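PDB 2NVO: RNA-binding protein RO60, which binds small RNAs that accumulate during recovery from ultraviolet irradiation and contributes to the resistance of Deinococcus radiodurans to that irradiation. Local coordinates for residues G55-S60 with D519-N524; Q359-R364 with F529-V534; L492-L497 with M512-G517; A321-A326 with A381-L386. All blocks are in the same frame, centred on the assembly; numbering follows the deposited sequence.

Interaction 1 of 4, residues G55-S60 with D519-N524; sequences GTFYAS and DAAAPN
Phe57 and Ala59 press the inward side of strand 56-59 against the turn that opens helix 522-530. The apolar part of the contact is carried by the Phe57 ring and three small alanine surfaces. CG of Phe57 stands anti to the backbone N (chi1 -177°), on the side of the 519-524 turn, and the ring's CE2 lies 3.9 Å from Ala522 CA. CZ meets Ala521 CB obliquely at 4.3 Å, while Ala59 CB faces Ala522 CB at 4.2 Å.

The polar part centres on Asp519. Its OD1 approaches the edge of the Phe57 ring, near the ring plane and 3.9 Å from CE2, with the carboxylate turned 70° from the ring. OD1 also accepts a weak capping bond from Ala521 N (3.0 Å), bent to 127° at the hydrogen, ahead of the helix. The other oxygen, OD2, comes within 2.8 Å of Ser60 N. In the backbone, Ala522 N bonds to Asp519 O and closes a type I turn.

Within the larger structure, an early TROVE strand meets the final helix of the VWFA-like domain. Strand 56-59 is the edge strand of the main sheet and pairs with strand 512-517 through backbone bonds to Asp514 and Val516, while Pro97 packs against both Phe57 and Ala521.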
loop_
_atom_site.group_PDB
_atom_site.type_symbol
_atom_site.label_atom_id
_atom_site.label_comp_id
_atom_site.label_asym_id
_atom_site.label_seq_id
_atom_site.Cartn_x
_atom_site.Cartn_y
_atom_site.Cartn_z
ATOM N N GLY A 55 18.097 0.101 4.650
ATOM C CA GLY A 55 17.528 1.158 3.828
ATOM C C GLY A 55 16.896 0.643 2.544
ATOM O O GLY A 55 17.151 1.180 1.467
ATOM N N THR A 56 16.069 -0.393 2.645
ATOM C CA THR A 56 15.500 -1.011 1.448
ATOM C C THR A 56 13.998 -1.172 1.596
ATOM O O THR A 56 13.539 -1.740 2.565
ATOM C CB THR A 56 16.070 -2.414 1.201
ATOM O OG1 THR A 56 17.499 -2.359 1.147
ATOM C CG2 THR A 56 15.542 -2.980 -0.123
ATOM N N PHE A 57 13.234 -0.652 0.647
ATOM C CA PHE A 57 11.803 -0.932 0.606
ATOM C C PHE A 57 11.504 -1.959 -0.486
ATOM O O PHE A 57 11.700 -1.694 -1.669
ATOM C CB PHE A 57 10.992 0.344 0.368
ATOM C CG PHE A 57 9.501 0.124 0.392
ATOM C CD1 PHE A 57 8.883 -0.386 1.525
ATOM C CD2 PHE A 57 8.726 0.435 -0.698
ATOM C CE1 PHE A 57 7.508 -0.599 1.558
ATOM C CE2 PHE A 57 7.348 0.236 -0.676
ATOM C CZ PHE A 57 6.744 -0.295 0.457
ATOM N N TYR A 58 11.040 -3.133 -0.081
ATOM C CA TYR A 58 10.595 -4.137 -1.032
ATOM C C TYR A 58 9.144 -3.850 -1.341
ATOM O O TYR A 58 8.258 -4.111 -0.529
ATOM C CB TYR A 58 10.776 -5.545 -0.472
ATOM C CG TYR A 58 12.228 -5.957 -0.387
ATOM C CD1 TYR A 58 12.914 -6.394 -1.512
ATOM C CD2 TYR A 58 12.920 -5.889 0.818
ATOM C CE1 TYR A 58 14.243 -6.770 -1.440
ATOM C CE2 TYR A 58 14.244 -6.256 0.897
ATOM C CZ TYR A 58 14.897 -6.697 -0.230
ATOM O OH TYR A 58 16.216 -7.066 -0.141
ATOM N N ALA A 59 8.921 -3.275 -2.515
ATOM C CA ALA A 59 7.652 -2.648 -2.845
ATOM C C ALA A 59 6.986 -3.707 -3.630
ATOM O O ALA A 59 7.158 -3.794 -4.846
ATOM C CB ALA A 59 7.870 -1.410 -3.695
ATOM N N SER A 60 6.222 -4.534 -2.936
ATOM C CA SER A 60 6.217 -5.902 -3.362
ATOM C C SER A 60 4.953 -6.630 -3.753
ATOM O O SER A 60 3.849 -6.086 -3.851
ATOM C CB SER A 60 7.034 -6.744 -2.393
ATOM O OG SER A 60 8.386 -6.763 -2.803
ATOM N N ASP A 519 5.098 -0.363 -6.211
ATOM C CA ASP A 519 3.695 -0.627 -5.945
ATOM C C ASP A 519 3.062 0.670 -5.475
ATOM O O ASP A 519 3.720 1.718 -5.440
ATOM C CB ASP A 519 3.496 -1.769 -4.924
ATOM C CG ASP A 519 4.124 -1.483 -3.558
ATOM O OD1 ASP A 519 4.383 -0.313 -3.227
ATOM O OD2 ASP A 519 4.360 -2.452 -2.796
ATOM N N ALA A 520 1.793 0.587 -5.110
ATOM C CA ALA A 520 1.016 1.747 -4.736
ATOM C C ALA A 520 1.546 2.464 -3.495
ATOM O O ALA A 520 1.356 3.659 -3.350
ATOM C CB ALA A 520 -0.459 1.353 -4.553
ATOM N N ALA A 521 2.219 1.736 -2.609
ATOM C CA ALA A 521 2.751 2.332 -1.388
ATOM C C ALA A 521 4.102 3.042 -1.579
ATOM O O ALA A 521 4.540 3.811 -0.719
ATOM C CB ALA A 521 2.865 1.275 -0.297
ATOM N N ALA A 522 4.767 2.776 -2.699
ATOM C CA ALA A 522 6.139 3.238 -2.865
ATOM C C ALA A 522 6.270 4.765 -2.858
ATOM O O ALA A 522 7.161 5.281 -2.207
ATOM C CB ALA A 522 6.776 2.636 -4.122
ATOM N N PRO A 523 5.386 5.486 -3.572
ATOM C CA PRO A 523 5.521 6.950 -3.612
ATOM C C PRO A 523 5.432 7.610 -2.249
ATOM O O PRO A 523 6.227 8.501 -1.951
ATOM C CB PRO A 523 4.341 7.378 -4.482
ATOM C CG PRO A 523 4.178 6.219 -5.419
ATOM C CD PRO A 523 4.392 5.014 -4.556
ATOM N N ASN A 524 4.494 7.169 -1.422
ATOM C CA ASN A 524 4.365 7.734 -0.081
ATOM C C ASN A 524 5.570 7.413 0.816
ATOM O O ASN A 524 6.003 8.230 1.636
ATOM C CB ASN A 524 3.048 7.274 0.550
ATOM C CG ASN A 524 1.841 7.977 -0.060
ATOM O OD1 ASN A 524 0.696 7.574 0.149
ATOM N ND2 ASN A 524 2.096 9.034 -0.809
#

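Interaction 2 of 4, residues Q359-R364 with F529-V534; sequences QPANTR and FARGEV
Ala530, near the end of helix 522-530, puts its CB 3.9 Å from Ala361 CB, a methyl-to-methyl contact. Its carbonyl oxygen lies 3.9 Å from CG2 of Thr363, whose hydroxyl is engaged elsewhere, with Thr459.

Arg531 follows and works through its aliphatic part. CG, anti to the carbonyl carbon (chi1 -69°), sits 3.4 Å from Ala361 O and 4.1 Å from Ala361 CB. The chain then bends at chi3, and NH1 ends 4.1 Å from Pro360 O, approaching obliquely.

At Gly532 the chain leaves the helix with positive phi (83°) in a Schellman motif, its N bonding back to Phe529 O at 2.9 Å. In this VWFA-like domain the motif ends the helix beside the loop that leads into strand 364-369. That loop is also held by Glu403, which accepts from the backbone N of Ala361 and of Thr363.

Glu533 then turns back to Arg531 in a salt bridge. Arg531 NH2 reaches Glu533 OE2 at 2.6 Å on the syn side, with the acceptor tilted 27° out of the guanidinium plane. Finally, Val534 packs on Val49 and Leu50 of helix 40-50, and its O takes a hydrogen bond from Arg46.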
loop_
_atom_site.group_PDB
_atom_site.type_symbol
_atom_site.label_atom_id
_atom_site.label_comp_id
_atom_site.label_asym_id
_atom_site.label_seq_id
_atom_site.Cartn_x
_atom_site.Cartn_y
_atom_site.Cartn_z
ATOM N N GLN A 359 0.646 14.468 -1.652
ATOM C CA GLN A 359 1.386 15.117 -0.561
ATOM C C GLN A 359 2.882 15.158 -0.879
ATOM O O GLN A 359 3.543 14.135 -0.878
ATOM C CB GLN A 359 1.149 14.412 0.778
ATOM C CG GLN A 359 -0.326 14.298 1.164
ATOM C CD GLN A 359 -1.070 15.631 1.102
ATOM O OE1 GLN A 359 -2.178 15.712 0.567
ATOM N NE2 GLN A 359 -0.463 16.681 1.655
ATOM N N PRO A 360 3.403 16.356 -1.163
ATOM C CA PRO A 360 4.789 16.587 -1.581
ATOM C C PRO A 360 5.780 16.404 -0.439
ATOM O O PRO A 360 5.418 16.514 0.732
ATOM C CB PRO A 360 4.788 18.056 -2.009
ATOM C CG PRO A 360 3.350 18.463 -2.081
ATOM C CD PRO A 360 2.631 17.600 -1.116
ATOM N N ALA A 361 7.024 16.097 -0.778
ATOM C CA ALA A 361 8.088 16.090 0.212
ATOM C C ALA A 361 8.383 17.521 0.649
ATOM O O ALA A 361 8.850 17.749 1.759
ATOM C CB ALA A 361 9.344 15.465 -0.362
ATOM N N ASN A 362 8.129 18.465 -0.248
ATOM C CA ASN A 362 8.561 19.838 -0.073
ATOM C C ASN A 362 10.078 19.944 0.035
ATOM O O ASN A 362 10.603 20.641 0.893
ATOM C CB ASN A 362 7.886 20.470 1.150
ATOM C CG ASN A 362 8.032 21.967 1.168
ATOM O OD1 ASN A 362 8.087 22.609 0.113
ATOM N ND2 ASN A 362 8.106 22.543 2.364
ATOM N N THR A 363 10.777 19.229 -0.838
ATOM C CA THR A 363 12.228 19.290 -0.911
ATOM C C THR A 363 12.596 19.502 -2.370
ATOM O O THR A 363 11.762 19.311 -3.268
ATOM C CB THR A 363 12.903 18.000 -0.403
ATOM O OG1 THR A 363 12.603 16.921 -1.296
ATOM C CG2 THR A 363 12.419 17.633 1.009
ATOM N N ARG A 364 13.828 19.925 -2.605
ATOM C CA ARG A 364 14.286 20.191 -3.950
ATOM C C ARG A 364 14.854 18.899 -4.513
ATOM O O ARG A 364 15.782 18.333 -3.963
ATOM C CB ARG A 364 15.324 21.310 -3.956
ATOM C CG ARG A 364 14.773 22.599 -3.323
ATOM C CD ARG A 364 15.863 23.620 -3.138
ATOM N NE ARG A 364 16.638 23.753 -4.360
ATOM C CZ ARG A 364 16.278 24.479 -5.416
ATOM N NH1 ARG A 364 15.139 25.175 -5.414
ATOM N NH2 ARG A 364 17.076 24.514 -6.477
ATOM N N PHE A 529 10.410 9.282 3.346
ATOM C CA PHE A 529 11.863 9.196 3.473
ATOM C C PHE A 529 12.531 10.544 3.177
ATOM O O PHE A 529 13.423 10.981 3.909
ATOM C CB PHE A 529 12.408 8.114 2.535
ATOM C CG PHE A 529 13.903 8.104 2.428
ATOM C CD1 PHE A 529 14.528 8.667 1.335
ATOM C CD2 PHE A 529 14.681 7.538 3.422
ATOM C CE1 PHE A 529 15.902 8.659 1.217
ATOM C CE2 PHE A 529 16.067 7.529 3.317
ATOM C CZ PHE A 529 16.679 8.103 2.211
ATOM N N ALA A 530 12.113 11.201 2.101
ATOM C CA ALA A 530 12.739 12.457 1.699
ATOM C C ALA A 530 12.522 13.540 2.757
ATOM O O ALA A 530 13.367 14.419 2.934
ATOM C CB ALA A 530 12.197 12.931 0.356
ATOM N N ARG A 531 11.379 13.471 3.436
ATOM C CA ARG A 531 11.051 14.420 4.499
ATOM C C ARG A 531 11.808 14.106 5.782
ATOM O O ARG A 531 11.670 14.824 6.769
ATOM C CB ARG A 531 9.549 14.406 4.796
ATOM C CG ARG A 531 8.675 14.978 3.703
ATOM C CD ARG A 531 7.181 14.951 4.087
ATOM N NE ARG A 531 6.758 13.632 4.557
ATOM C CZ ARG A 531 5.552 13.108 4.345
ATOM N NH1 ARG A 531 4.643 13.788 3.658
ATOM N NH2 ARG A 531 5.255 11.899 4.811
ATOM N N GLY A 532 12.591 13.030 5.776
ATOM C CA GLY A 532 13.345 12.621 6.948
ATOM C C GLY A 532 12.572 11.792 7.970
ATOM O O GLY A 532 13.024 11.644 9.101
ATOM N N GLU A 533 11.421 11.245 7.581
ATOM C CA GLU A 533 10.554 10.504 8.504
ATOM C C GLU A 533 10.746 8.971 8.507
ATOM O O GLU A 533 10.015 8.256 9.190
ATOM C CB GLU A 533 9.077 10.824 8.211
ATOM C CG GLU A 533 8.731 12.303 8.250
ATOM C CD GLU A 533 7.446 12.636 7.499
ATOM O OE1 GLU A 533 7.043 13.819 7.496
ATOM O OE2 GLU A 533 6.836 11.726 6.899
ATOM N N VAL A 534 11.699 8.453 7.746
ATOM C CA VAL A 534 11.858 6.996 7.675
ATOM C C VAL A 534 13.267 6.518 8.004
ATOM O O VAL A 534 14.244 7.065 7.489
ATOM C CB VAL A 534 11.458 6.452 6.293
ATOM C CG1 VAL A 534 11.560 4.934 6.276
ATOM C CG2 VAL A 534 10.048 6.894 5.940
#

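Interaction 3 of 4, residues L492-L497 with M512-G517; sequences LIVVGL and MLDVVG
Ile493 and Leu513 pair in register on neighbouring parallel strands, 492-496 and 512-517, whose directions differ by only 11°. Following Ile493 outward, CB lies 4.1 Å from Leu513 O. At the branch, chi1 (-56°) sets CG1 beside the backbone N and leaves CG2 anti to it; CG2 meets Leu513 O and Val515 CG2, both at 3.9 Å, and Leu513 CD2 at 4.2 Å. The other branch leaves the strand pair: CG1 and then the CD1 tip lie against the Phe529 ring, and Met526 of the same helix, 522-530, also touches Ile493. On the opposite face Leu492 CD2 meets Met512 CE at 4.1 Å, both residues packing on helix 475-486.

Five backbone bonds alternate in direction between the strands. The straightest runs from Val515 N to Val494 O (2.8 Å, 176° at the hydrogen), and the last, from Gly517 N to Gly496 O, is 2.7 Å long.

Asp514 is the polar exception among the side chains: its OD1 passes 3.9 Å from Val494 CB. The chemistry thus implies a division of labour in this Rossmann-like sheet: main-chain bonds set the register, while apolar contacts dominate the Ile493 face and Asp514 puts a carboxylate, held by Ile504 N and Ala505 N, on the other.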
loop_
_atom_site.group_PDB
_atom_site.type_symbol
_atom_site.label_atom_id
_atom_site.label_comp_id
_atom_site.label_asym_id
_atom_site.label_seq_id
_atom_site.Cartn_x
_atom_site.Cartn_y
_atom_site.Cartn_z
ATOM N N LEU A 492 19.597 10.124 -1.112
ATOM C CA LEU A 492 19.536 9.452 -2.413
ATOM C C LEU A 492 18.524 8.306 -2.347
ATOM O O LEU A 492 18.567 7.494 -1.424
ATOM C CB LEU A 492 20.912 8.889 -2.776
ATOM C CG LEU A 492 20.904 7.907 -3.955
ATOM C CD1 LEU A 492 20.482 8.639 -5.233
ATOM C CD2 LEU A 492 22.279 7.226 -4.112
ATOM N N ILE A 493 17.618 8.253 -3.318
ATOM C CA ILE A 493 16.688 7.126 -3.445
ATOM C C ILE A 493 17.001 6.492 -4.793
ATOM O O ILE A 493 17.073 7.189 -5.792
ATOM C CB ILE A 493 15.205 7.577 -3.466
ATOM C CG1 ILE A 493 14.848 8.424 -2.221
ATOM C CG2 ILE A 493 14.264 6.355 -3.598
ATOM C CD1 ILE A 493 13.471 9.041 -2.262
ATOM N N VAL A 494 17.248 5.191 -4.797
ATOM C CA VAL A 494 17.409 4.440 -6.036
ATOM C C VAL A 494 16.207 3.506 -6.206
ATOM O O VAL A 494 15.938 2.648 -5.369
ATOM C CB VAL A 494 18.742 3.640 -6.029
ATOM C CG1 VAL A 494 18.902 2.858 -7.347
ATOM C CG2 VAL A 494 19.914 4.601 -5.833
ATOM N N VAL A 495 15.473 3.705 -7.294
ATOM C CA VAL A 495 14.298 2.917 -7.597
ATOM C C VAL A 495 14.576 1.938 -8.751
ATOM O O VAL A 495 14.781 2.353 -9.885
ATOM C CB VAL A 495 13.115 3.826 -7.975
ATOM C CG1 VAL A 495 11.833 2.955 -8.161
ATOM C CG2 VAL A 495 12.887 4.847 -6.889
ATOM N N GLY A 496 14.609 0.649 -8.437
ATOM C CA GLY A 496 14.641 -0.379 -9.466
ATOM C C GLY A 496 13.236 -0.823 -9.735
ATOM O O GLY A 496 12.729 -1.733 -9.062
ATOM N N LEU A 497 12.598 -0.180 -10.713
ATOM C CA LEU A 497 11.161 -0.321 -10.946
ATOM C C LEU A 497 10.715 -1.767 -11.227
ATOM O O LEU A 497 9.609 -2.142 -10.891
ATOM C CB LEU A 497 10.686 0.602 -12.083
ATOM C CG LEU A 497 10.693 2.103 -11.748
ATOM C CD1 LEU A 497 10.769 2.905 -13.051
ATOM C CD2 LEU A 497 9.507 2.518 -10.879
ATOM N N MET A 512 20.127 7.108 2.670
ATOM C CA MET A 512 19.966 6.320 1.448
ATOM C C MET A 512 18.805 5.342 1.544
ATOM O O MET A 512 18.593 4.713 2.580
ATOM C CB MET A 512 21.242 5.521 1.152
ATOM C CG MET A 512 22.476 6.380 1.056
ATOM S SD MET A 512 23.986 5.423 0.799
ATOM C CE MET A 512 23.993 5.222 -0.981
ATOM N N LEU A 513 18.087 5.188 0.439
ATOM C CA LEU A 513 16.960 4.256 0.382
ATOM C C LEU A 513 16.958 3.552 -0.970
ATOM O O LEU A 513 17.051 4.212 -1.999
ATOM C CB LEU A 513 15.641 5.017 0.530
ATOM C CG LEU A 513 14.386 4.143 0.395
ATOM C CD1 LEU A 513 14.293 3.242 1.589
ATOM C CD2 LEU A 513 13.116 5.004 0.259
ATOM N N ASP A 514 16.853 2.229 -0.956
ATOM C CA ASP A 514 16.661 1.442 -2.174
ATOM C C ASP A 514 15.203 0.996 -2.205
ATOM O O ASP A 514 14.689 0.454 -1.219
ATOM C CB ASP A 514 17.544 0.187 -2.156
ATOM C CG ASP A 514 19.014 0.487 -2.373
ATOM O OD1 ASP A 514 19.362 1.615 -2.787
ATOM O OD2 ASP A 514 19.835 -0.422 -2.148
ATOM N N VAL A 515 14.542 1.227 -3.331
ATOM C CA VAL A 515 13.189 0.746 -3.551
ATOM C C VAL A 515 13.288 -0.335 -4.606
ATOM O O VAL A 515 13.647 -0.068 -5.761
ATOM C CB VAL A 515 12.284 1.849 -4.082
ATOM C CG1 VAL A 515 10.857 1.307 -4.359
ATOM C CG2 VAL A 515 12.269 3.048 -3.103
ATOM N N VAL A 516 12.976 -1.556 -4.199
ATOM C CA VAL A 516 13.116 -2.713 -5.069
ATOM C C VAL A 516 11.726 -3.069 -5.589
ATOM O O VAL A 516 10.861 -3.496 -4.832
ATOM C CB VAL A 516 13.709 -3.906 -4.292
ATOM C CG1 VAL A 516 13.946 -5.102 -5.231
ATOM C CG2 VAL A 516 15.012 -3.494 -3.625
ATOM N N GLY A 517 11.520 -2.887 -6.881
ATOM C CA GLY A 517 10.197 -3.003 -7.466
ATOM C C GLY A 517 9.413 -1.724 -7.257
ATOM O O GLY A 517 9.970 -0.661 -6.949
#

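Interaction 4 of 4, residues A321-A326 with A381-L386; sequences ARLVYA and AGVPGL
Leu323 drives into the bend of 381-386 and makes the close part of this contact. Its CB lies 3.5 Å from Pro384 O. CG is anti to the carbonyl carbon (chi1 -65°), and beyond it CD1 touches Leu386 CB at 3.7 Å and Val383 CG1 at 3.9 Å. The two leucine side chains cross at about a right angle, with CD1 of Leu323 against CB of Leu386. The receiving shape comes from a type II turn, Val383 to Leu386, closed by Leu386 N to Val383 O at 3.0 Å. Gly385 takes a positive phi there, and its N is also bonded to Asp379 OD1.

One residue farther along the helix, the fit is looser. Val324 CG2 stays 4.2 Å from Pro384 CD and 4.4 Å from Val383 CG1, and the proline ring rests with CG 4.1 Å from Val324 CA. Val324 and Pro384 remain partly exposed, as does Leu323, whereas Val383 is buried. No hydrogen bond joins the two segments; the contact is van der Waals and mostly apolar.

The junction brings a helix of the TROVE horseshoe against a loop of the VWFA-like domain, the domain that closes the horseshoe into a ring. Leu386 also touches Leu319, and Val383 touches Lys320, on the same helix, 315-326, whose Tyr325 packs on helices 271-283 and 341-354.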
loop_
_atom_site.group_PDB
_atom_site.type_symbol
_atom_site.label_atom_id
_atom_site.label_comp_id
_atom_site.label_asym_id
_atom_site.label_seq_id
_atom_site.Cartn_x
_atom_site.Cartn_y
_atom_site.Cartn_z
ATOM N N ALA A 321 -5.398 1.908 -13.173
ATOM C CA ALA A 321 -6.771 1.556 -13.538
ATOM C C ALA A 321 -7.000 1.627 -15.039
ATOM O O ALA A 321 -7.658 0.768 -15.609
ATOM C CB ALA A 321 -7.806 2.420 -12.762
ATOM N N ARG A 322 -6.462 2.654 -15.683
ATOM C CA ARG A 322 -6.598 2.794 -17.118
ATOM C C ARG A 322 -5.926 1.647 -17.870
ATOM O O ARG A 322 -6.517 1.048 -18.762
ATOM C CB ARG A 322 -6.006 4.106 -17.617
ATOM C CG ARG A 322 -6.006 4.174 -19.130
ATOM C CD ARG A 322 -5.866 5.565 -19.654
ATOM N NE ARG A 322 -4.540 6.136 -19.441
ATOM C CZ ARG A 322 -3.443 5.789 -20.112
ATOM N NH1 ARG A 322 -3.492 4.839 -21.035
ATOM N NH2 ARG A 322 -2.294 6.406 -19.862
ATOM N N LEU A 323 -4.687 1.342 -17.507
ATOM C CA LEU A 323 -3.939 0.293 -18.203
ATOM C C LEU A 323 -4.625 -1.050 -17.992
ATOM O O LEU A 323 -4.811 -1.789 -18.930
ATOM C CB LEU A 323 -2.481 0.241 -17.714
ATOM C CG LEU A 323 -1.643 1.494 -18.020
ATOM C CD1 LEU A 323 -0.300 1.521 -17.257
ATOM C CD2 LEU A 323 -1.415 1.651 -19.504
ATOM N N VAL A 324 -4.992 -1.359 -16.755
ATOM C CA VAL A 324 -5.667 -2.630 -16.441
ATOM C C VAL A 324 -6.963 -2.760 -17.237
ATOM O O VAL A 324 -7.241 -3.794 -17.867
ATOM C CB VAL A 324 -5.990 -2.747 -14.942
ATOM C CG1 VAL A 324 -6.928 -3.941 -14.687
ATOM C CG2 VAL A 324 -4.711 -2.909 -14.133
ATOM N N TYR A 325 -7.752 -1.689 -17.215
ATOM C CA TYR A 325 -9.033 -1.673 -17.900
ATOM C C TYR A 325 -8.894 -1.764 -19.411
ATOM O O TYR A 325 -9.657 -2.465 -20.067
ATOM C CB TYR A 325 -9.829 -0.411 -17.501
ATOM C CG TYR A 325 -11.140 -0.254 -18.232
ATOM C CD1 TYR A 325 -12.151 -1.196 -18.092
ATOM C CD2 TYR A 325 -11.368 0.839 -19.063
ATOM C CE1 TYR A 325 -13.363 -1.053 -18.778
ATOM C CE2 TYR A 325 -12.557 0.988 -19.744
ATOM C CZ TYR A 325 -13.550 0.042 -19.596
ATOM O OH TYR A 325 -14.730 0.200 -20.275
ATOM N N ALA A 326 -7.913 -1.067 -19.975
ATOM C CA ALA A 326 -7.803 -0.989 -21.424
ATOM C C ALA A 326 -7.400 -2.320 -22.049
ATOM O O ALA A 326 -7.519 -2.496 -23.260
ATOM C CB ALA A 326 -6.841 0.121 -21.847
ATOM N N ALA A 381 5.029 -3.308 -11.263
ATOM C CA ALA A 381 4.033 -3.635 -10.245
ATOM C C ALA A 381 2.978 -4.609 -10.772
ATOM O O ALA A 381 1.842 -4.615 -10.299
ATOM C CB ALA A 381 3.355 -2.334 -9.713
ATOM N N GLY A 382 3.354 -5.409 -11.759
ATOM C CA GLY A 382 2.427 -6.322 -12.400
ATOM C C GLY A 382 1.338 -5.647 -13.216
ATOM O O GLY A 382 0.382 -6.299 -13.629
ATOM N N VAL A 383 1.475 -4.344 -13.466
ATOM C CA VAL A 383 0.473 -3.618 -14.238
ATOM C C VAL A 383 0.750 -3.715 -15.727
ATOM O O VAL A 383 1.762 -3.227 -16.190
ATOM C CB VAL A 383 0.393 -2.136 -13.791
ATOM C CG1 VAL A 383 -0.603 -1.363 -14.662
ATOM C CG2 VAL A 383 0.007 -2.071 -12.314
ATOM N N PRO A 384 -0.159 -4.350 -16.488
ATOM C CA PRO A 384 0.118 -4.608 -17.905
ATOM C C PRO A 384 0.356 -3.316 -18.677
ATOM O O PRO A 384 -0.505 -2.442 -18.685
ATOM C CB PRO A 384 -1.180 -5.259 -18.395
ATOM C CG PRO A 384 -2.223 -4.708 -17.462
ATOM C CD PRO A 384 -1.540 -4.736 -16.135
ATOM N N GLY A 385 1.505 -3.193 -19.324
ATOM C CA GLY A 385 1.803 -2.002 -20.088
ATOM C C GLY A 385 2.429 -0.869 -19.294
ATOM O O GLY A 385 2.835 0.130 -19.882
ATOM N N LEU A 386 2.525 -0.991 -17.975
ATOM C CA LEU A 386 3.150 0.097 -17.203
ATOM C C LEU A 386 4.677 -0.073 -17.294
ATOM O O LEU A 386 5.277 -0.702 -16.449
ATOM C CB LEU A 386 2.708 0.085 -15.737
ATOM C CG LEU A 386 3.291 1.221 -14.862
ATOM C CD1 LEU A 386 2.990 2.570 -15.460
ATOM C CD2 LEU A 386 2.764 1.155 -13.427
#

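Overall arrangement
From the N terminus, strand 56-59 opens the longest loop, which interaction 1 closes at 519-524. Interaction 4 lies within that span, joining helix 315-326 to the loop ahead of helix 388-402. Interaction 2 starts between the segments of interaction 4 and ends after interaction 1 closes, so it crosses both. Interaction 3 closes a short loop within the spans of interactions 1 and 2, and follows interaction 4 in series. Through strand 512-517 and helix 522-530, interactions 1, 2 and 3 form one region of the VWFA-like domain, to which interaction 1 adds the TROVE strand. Interaction 4 makes a second TROVE junction, its centre about 18 Å from that of interaction 1, yet they meet where Asp519 packs on Ala381.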